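Local coordinates for aminoacyltransferase FemA (Staphylococcus aureus, PDB 1LRZ), which adds glycines 2 and 3 of the pentaglycine interpeptide bridge of the peptidoglycan, using glycyl-tRNA as donor, at residues 161-172 with 347-355. Residues are numbered along the deposited sequence; the frame is centred on the assembly and turned at random.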
ATOM      1  N   LEU A 161       8.598  -2.002  -3.514  1.00 11.78           N
ATOM      2  CA  LEU A 161       9.424  -1.265  -4.467  1.00 11.58           C
ATOM      3  C   LEU A 161      10.345  -0.306  -3.720  1.00 13.25           C
ATOM      4  O   LEU A 161       9.888   0.619  -3.038  1.00 15.24           O
ATOM      5  CB  LEU A 161       8.536  -0.469  -5.423  1.00 13.87           C
ATOM      6  CG  LEU A 161       9.227   0.396  -6.489  1.00 14.70           C
ATOM      7  CD1 LEU A 161      10.072  -0.491  -7.413  1.00 14.12           C
ATOM      8  CD2 LEU A 161       8.154   1.132  -7.295  1.00 15.29           C
ATOM      9  N   ASP A 162      11.650  -0.527  -3.857  1.00 15.38           N
ATOM     10  CA  ASP A 162      12.635   0.308  -3.186  1.00 17.68           C
ATOM     11  C   ASP A 162      12.867   1.591  -3.973  1.00 17.62           C
ATOM     12  O   ASP A 162      13.191   1.556  -5.166  1.00 18.06           O
ATOM     13  CB  ASP A 162      13.943  -0.466  -3.019  1.00 19.66           C
ATOM     14  CG  ASP A 162      15.030   0.364  -2.352  1.00 25.88           C
ATOM     15  OD1 ASP A 162      14.706   1.407  -1.735  1.00 25.31           O
ATOM     16  OD2 ASP A 162      16.207  -0.040  -2.434  1.00 28.03           O
ATOM     17  N   LEU A 163      12.700   2.729  -3.308  1.00 16.33           N
ATOM     18  CA  LEU A 163      12.873   4.016  -3.979  1.00 15.78           C
ATOM     19  C   LEU A 163      14.147   4.753  -3.559  1.00 17.20           C
ATOM     20  O   LEU A 163      14.433   5.845  -4.062  1.00 17.88           O
ATOM     21  CB  LEU A 163      11.662   4.908  -3.699  1.00 16.17           C
ATOM     22  CG  LEU A 163      10.260   4.388  -4.074  1.00 19.15           C
ATOM     23  CD1 LEU A 163       9.226   5.429  -3.663  1.00 17.11           C
ATOM     24  CD2 LEU A 163      10.163   4.107  -5.571  1.00 14.15           C
ATOM     25  N   LYS A 164      14.902   4.172  -2.630  1.00 17.80           N
ATOM     26  CA  LYS A 164      16.120   4.814  -2.148  1.00 17.96           C
ATOM     27  C   LYS A 164      17.057   5.181  -3.302  1.00 22.01           C
ATOM     28  O   LYS A 164      17.408   4.330  -4.123  1.00 23.24           O
ATOM     29  CB  LYS A 164      16.856   3.900  -1.159  1.00 18.01           C
ATOM     30  CG  LYS A 164      18.086   4.560  -0.513  1.00 18.90           C
ATOM     31  CD  LYS A 164      17.658   5.776   0.324  1.00 21.07           C
ATOM     32  CE  LYS A 164      18.833   6.513   0.945  1.00 23.89           C
ATOM     33  NZ  LYS A 164      18.346   7.608   1.832  1.00 26.19           N
ATOM     34  N   ASP A 165      17.445   6.453  -3.353  1.00 23.52           N
ATOM     35  CA  ASP A 165      18.355   6.975  -4.374  1.00 25.32           C
ATOM     36  C   ASP A 165      17.864   6.856  -5.817  1.00 26.95           C
ATOM     37  O   ASP A 165      18.661   6.782  -6.756  1.00 25.17           O
ATOM     38  CB  ASP A 165      19.736   6.319  -4.245  1.00 26.43           C
ATOM     39  CG  ASP A 165      20.425   6.663  -2.921  1.00 29.90           C
ATOM     40  OD1 ASP A 165      20.081   7.704  -2.325  1.00 30.18           O
ATOM     41  OD2 ASP A 165      21.312   5.903  -2.487  1.00 28.87           O
ATOM     42  N   LYS A 166      16.551   6.844  -5.995  1.00 26.17           N
ATOM     43  CA  LYS A 166      15.987   6.759  -7.334  1.00 25.81           C
ATOM     44  C   LYS A 166      15.078   7.931  -7.629  1.00 23.42           C
ATOM     45  O   LYS A 166      14.494   8.516  -6.716  1.00 22.63           O
ATOM     46  CB  LYS A 166      15.236   5.434  -7.509  1.00 25.16           C
ATOM     47  CG  LYS A 166      16.186   4.309  -7.834  1.00 26.80           C
ATOM     48  CD  LYS A 166      15.646   2.952  -7.503  1.00 31.37           C
ATOM     49  CE  LYS A 166      16.713   1.904  -7.807  1.00 35.25           C
ATOM     50  NZ  LYS A 166      16.325   0.546  -7.315  1.00 42.14           N
ATOM     51  N   THR A 167      14.999   8.289  -8.907  1.00 20.36           N
ATOM     52  CA  THR A 167      14.138   9.368  -9.361  1.00 19.25           C
ATOM     53  C   THR A 167      12.996   8.691 -10.099  1.00 19.66           C
ATOM     54  O   THR A 167      13.035   7.481 -10.364  1.00 16.31           O
ATOM     55  CB  THR A 167      14.825  10.276 -10.389  1.00 20.26           C
ATOM     56  OG1 THR A 167      15.103   9.511 -11.572  1.00 22.41           O
ATOM     57  CG2 THR A 167      16.121  10.850  -9.825  1.00 23.59           C
ATOM     58  N   ALA A 168      11.992   9.482 -10.452  1.00 18.95           N
ATOM     59  CA  ALA A 168      10.842   8.973 -11.179  1.00 16.71           C
ATOM     60  C   ALA A 168      11.279   8.346 -12.507  1.00 19.04           C
ATOM     61  O   ALA A 168      10.721   7.327 -12.934  1.00 16.77           O
ATOM     62  CB  ALA A 168       9.872  10.099 -11.424  1.00 17.34           C
ATOM     63  N   ASP A 169      12.275   8.949 -13.164  1.00 19.68           N
ATOM     64  CA  ASP A 169      12.763   8.417 -14.442  1.00 21.28           C
ATOM     65  C   ASP A 169      13.386   7.045 -14.246  1.00 19.35           C
ATOM     66  O   ASP A 169      13.243   6.181 -15.102  1.00 15.03           O
ATOM     67  CB  ASP A 169      13.788   9.354 -15.096  1.00 24.81           C
ATOM     68  CG  ASP A 169      13.162  10.650 -15.582  1.00 30.09           C
ATOM     69  OD1 ASP A 169      11.960  10.639 -15.932  1.00 37.22           O
ATOM     70  OD2 ASP A 169      13.876  11.666 -15.624  1.00 34.08           O
ATOM     71  N   ASP A 170      14.092   6.858 -13.131  1.00 18.02           N
ATOM     72  CA  ASP A 170      14.698   5.560 -12.818  1.00 19.64           C
ATOM     73  C   ASP A 170      13.582   4.526 -12.638  1.00 18.98           C
ATOM     74  O   ASP A 170      13.677   3.382 -13.099  1.00 15.42           O
ATOM     75  CB  ASP A 170      15.470   5.613 -11.499  1.00 20.99           C
ATOM     76  CG  ASP A 170      16.702   6.473 -11.569  1.00 26.31           C
ATOM     77  OD1 ASP A 170      17.027   7.086 -10.529  1.00 28.15           O
ATOM     78  OD2 ASP A 170      17.353   6.523 -12.636  1.00 23.52           O
ATOM     79  N   ILE A 171      12.525   4.931 -11.943  1.00 16.91           N
ATOM     80  CA  ILE A 171      11.428   4.010 -11.675  1.00 15.33           C
ATOM     81  C   ILE A 171      10.749   3.571 -12.964  1.00 17.10           C
ATOM     82  O   ILE A 171      10.494   2.379 -13.166  1.00 15.66           O
ATOM     83  CB  ILE A 171      10.411   4.644 -10.718  1.00 14.69           C
ATOM     84  CG1 ILE A 171      11.096   4.915  -9.359  1.00 14.72           C
ATOM     85  CG2 ILE A 171       9.209   3.730 -10.553  1.00 13.82           C
ATOM     86  CD1 ILE A 171      11.718   3.672  -8.726  1.00 17.30           C
ATOM     87  N   ILE A 172      10.464   4.524 -13.840  1.00 16.66           N
ATOM     88  CA  ILE A 172       9.833   4.202 -15.114  1.00 18.45           C
ATOM     89  C   ILE A 172      10.767   3.332 -15.950  1.00 19.47           C
ATOM     90  O   ILE A 172      10.325   2.390 -16.608  1.00 17.55           O
ATOM     91  CB  ILE A 172       9.504   5.477 -15.914  1.00 24.28           C
ATOM     92  CG1 ILE A 172       8.248   6.130 -15.345  1.00 27.88           C
ATOM     93  CG2 ILE A 172       9.312   5.147 -17.407  1.00 25.97           C
ATOM     94  CD1 ILE A 172       7.920   7.457 -16.001  1.00 34.74           C
ATOM     95  N   TRP A 347       0.960   5.689 -10.122  1.00 14.28           N
ATOM     96  CA  TRP A 347       1.973   6.691 -10.431  1.00 18.32           C
ATOM     97  C   TRP A 347       1.893   7.901  -9.505  1.00 18.57           C
ATOM     98  O   TRP A 347       2.920   8.468  -9.119  1.00 16.99           O
ATOM     99  CB  TRP A 347       1.863   7.142 -11.887  1.00 17.95           C
ATOM    100  CG  TRP A 347       3.038   7.962 -12.343  1.00 21.96           C
ATOM    101  CD1 TRP A 347       2.997   9.206 -12.910  1.00 23.83           C
ATOM    102  CD2 TRP A 347       4.425   7.586 -12.303  1.00 20.95           C
ATOM    103  NE1 TRP A 347       4.266   9.628 -13.218  1.00 23.59           N
ATOM    104  CE2 TRP A 347       5.160   8.660 -12.854  1.00 25.00           C
ATOM    105  CE3 TRP A 347       5.112   6.458 -11.840  1.00 22.80           C
ATOM    106  CZ2 TRP A 347       6.557   8.625 -12.977  1.00 25.40           C
ATOM    107  CZ3 TRP A 347       6.499   6.423 -11.961  1.00 23.15           C
ATOM    108  CH2 TRP A 347       7.207   7.508 -12.518  1.00 25.79           C
ATOM    109  N   GLU A 348       0.674   8.300  -9.150  1.00 18.70           N
ATOM    110  CA  GLU A 348       0.497   9.445  -8.260  1.00 17.70           C
ATOM    111  C   GLU A 348       1.149   9.185  -6.901  1.00 16.98           C
ATOM    112  O   GLU A 348       1.858  10.036  -6.373  1.00 12.96           O
ATOM    113  CB  GLU A 348      -0.998   9.745  -8.056  1.00 19.70           C
ATOM    114  CG  GLU A 348      -1.321  10.824  -6.998  1.00 22.16           C
ATOM    115  CD  GLU A 348      -1.070  12.247  -7.487  1.00 28.14           C
ATOM    116  OE1 GLU A 348      -1.459  12.564  -8.634  1.00 26.66           O
ATOM    117  OE2 GLU A 348      -0.499  13.062  -6.722  1.00 26.30           O
ATOM    118  N   MET A 349       0.921   8.002  -6.346  1.00 16.02           N
ATOM    119  CA  MET A 349       1.457   7.700  -5.027  1.00 16.04           C
ATOM    120  C   MET A 349       2.944   7.346  -5.005  1.00 15.91           C
ATOM    121  O   MET A 349       3.628   7.606  -4.018  1.00 15.87           O
ATOM    122  CB  MET A 349       0.590   6.632  -4.363  1.00 13.22           C
ATOM    123  CG  MET A 349      -0.877   7.117  -4.164  1.00 15.39           C
ATOM    124  SD  MET A 349      -1.060   8.759  -3.337  1.00  3.96           S
ATOM    125  CE  MET A 349      -0.197   8.456  -1.918  1.00 14.00           C
ATOM    126  N   ILE A 350       3.451   6.760  -6.086  1.00 15.88           N
ATOM    127  CA  ILE A 350       4.878   6.469  -6.162  1.00 16.70           C
ATOM    128  C   ILE A 350       5.574   7.840  -6.177  1.00 17.74           C
ATOM    129  O   ILE A 350       6.606   8.036  -5.524  1.00 15.63           O
ATOM    130  CB  ILE A 350       5.234   5.713  -7.464  1.00 17.55           C
ATOM    131  CG1 ILE A 350       4.798   4.250  -7.345  1.00 16.60           C
ATOM    132  CG2 ILE A 350       6.717   5.847  -7.758  1.00 12.65           C
ATOM    133  CD1 ILE A 350       4.974   3.451  -8.625  1.00 17.01           C
ATOM    134  N   ASN A 351       4.997   8.791  -6.918  1.00 14.21           N
ATOM    135  CA  ASN A 351       5.573  10.134  -6.989  1.00 14.55           C
ATOM    136  C   ASN A 351       5.443  10.873  -5.669  1.00 18.58           C
ATOM    137  O   ASN A 351       6.317  11.675  -5.313  1.00 18.21           O
ATOM    138  CB  ASN A 351       4.938  10.939  -8.124  1.00 16.08           C
ATOM    139  CG  ASN A 351       5.712  10.785  -9.425  1.00 23.87           C
ATOM    140  OD1 ASN A 351       6.810  11.329  -9.564  1.00 23.15           O
ATOM    141  ND2 ASN A 351       5.164  10.011 -10.367  1.00 23.82           N
ATOM    142  N   TYR A 352       4.354  10.606  -4.945  1.00 16.01           N
ATOM    143  CA  TYR A 352       4.158  11.224  -3.645  1.00 15.99           C
ATOM    144  C   TYR A 352       5.387  10.856  -2.798  1.00 18.45           C
ATOM    145  O   TYR A 352       6.046  11.725  -2.222  1.00 17.11           O
ATOM    146  CB  TYR A 352       2.894  10.678  -2.981  1.00 14.31           C
ATOM    147  CG  TYR A 352       2.634  11.257  -1.601  1.00 17.10           C
ATOM    148  CD1 TYR A 352       1.595  12.171  -1.388  1.00 18.29           C
ATOM    149  CD2 TYR A 352       3.437  10.898  -0.508  1.00 19.93           C
ATOM    150  CE1 TYR A 352       1.357  12.713  -0.115  1.00 20.01           C
ATOM    151  CE2 TYR A 352       3.214  11.433   0.764  1.00 17.68           C
ATOM    152  CZ  TYR A 352       2.173  12.338   0.950  1.00 22.52           C
ATOM    153  OH  TYR A 352       1.951  12.873   2.196  1.00 23.88           O
ATOM    154  N   ALA A 353       5.695   9.560  -2.741  1.00 17.04           N
ATOM    155  CA  ALA A 353       6.840   9.068  -1.968  1.00 14.88           C
ATOM    156  C   ALA A 353       8.172   9.694  -2.414  1.00 16.58           C
ATOM    157  O   ALA A 353       8.978  10.116  -1.578  1.00 14.35           O
ATOM    158  CB  ALA A 353       6.923   7.537  -2.063  1.00 12.49           C
ATOM    159  N   LEU A 354       8.401   9.746  -3.723  1.00 13.75           N
ATOM    160  CA  LEU A 354       9.632  10.322  -4.263  1.00 16.41           C
ATOM    161  C   LEU A 354       9.770  11.807  -3.914  1.00 18.26           C
ATOM    162  O   LEU A 354      10.837  12.263  -3.528  1.00 18.46           O
ATOM    163  CB  LEU A 354       9.662  10.183  -5.787  1.00 17.48           C
ATOM    164  CG  LEU A 354       9.796   8.782  -6.367  1.00 20.61           C
ATOM    165  CD1 LEU A 354       9.629   8.836  -7.892  1.00 22.13           C
ATOM    166  CD2 LEU A 354      11.160   8.208  -5.961  1.00 19.23           C
ATOM    167  N   ASN A 355       8.681  12.551  -4.067  1.00 17.82           N
ATOM    168  CA  ASN A 355       8.691  13.979  -3.795  1.00 18.43           C
ATOM    169  C   ASN A 355       8.778  14.336  -2.308  1.00 20.44           C
ATOM    170  O   ASN A 355       9.309  15.391  -1.952  1.00 18.75           O
ATOM    171  CB  ASN A 355       7.443  14.637  -4.392  1.00 15.09           C
ATOM    172  CG  ASN A 355       7.397  14.543  -5.906  1.00 19.27           C
ATOM    173  OD1 ASN A 355       8.428  14.438  -6.562  1.00 20.87           O
ATOM    174  ND2 ASN A 355       6.197  14.600  -6.467  1.00 20.82           N
TER
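L354 sets its two methyl groups against different parts of 161-172: CD1 lies 3.5 Å from A168 CA in the first turn of helix 168-173, and CD2 lies 3.4 Å from K166 O in the loop before it. L163 crosses L354 at about a right angle and rests its CD1 on A353 CB, 3.5 Å away. W347, with CG anti to its backbone N (chi1 -169°), carries its six-membered ring to A168 and, one turn on, I172. A168 O lies at the edge of the W347 ring, in its plane, 3.5 Å from CH2, and I172 CG1 comes obliquely to that W347 atom at 3.3 Å. I171 CG2 touches both W347 CZ3 and I350 CG2.

A type II turn, closed by K166 N to L163 O, leads from strand 157-162 into the helix, where T167 and D170 form a capping box, T167 N donating to D170 OD1 (2.9 Å). L161 bonds through its backbone to Y361 and L163 to D359, where strand 157-162 runs antiparallel beside 360-365, the strand following helix 341-355. No hydrogen bond joins the two segments; side-chain carbons of helix 341-355 pack on apolar side chains and on K166 O and A168 O.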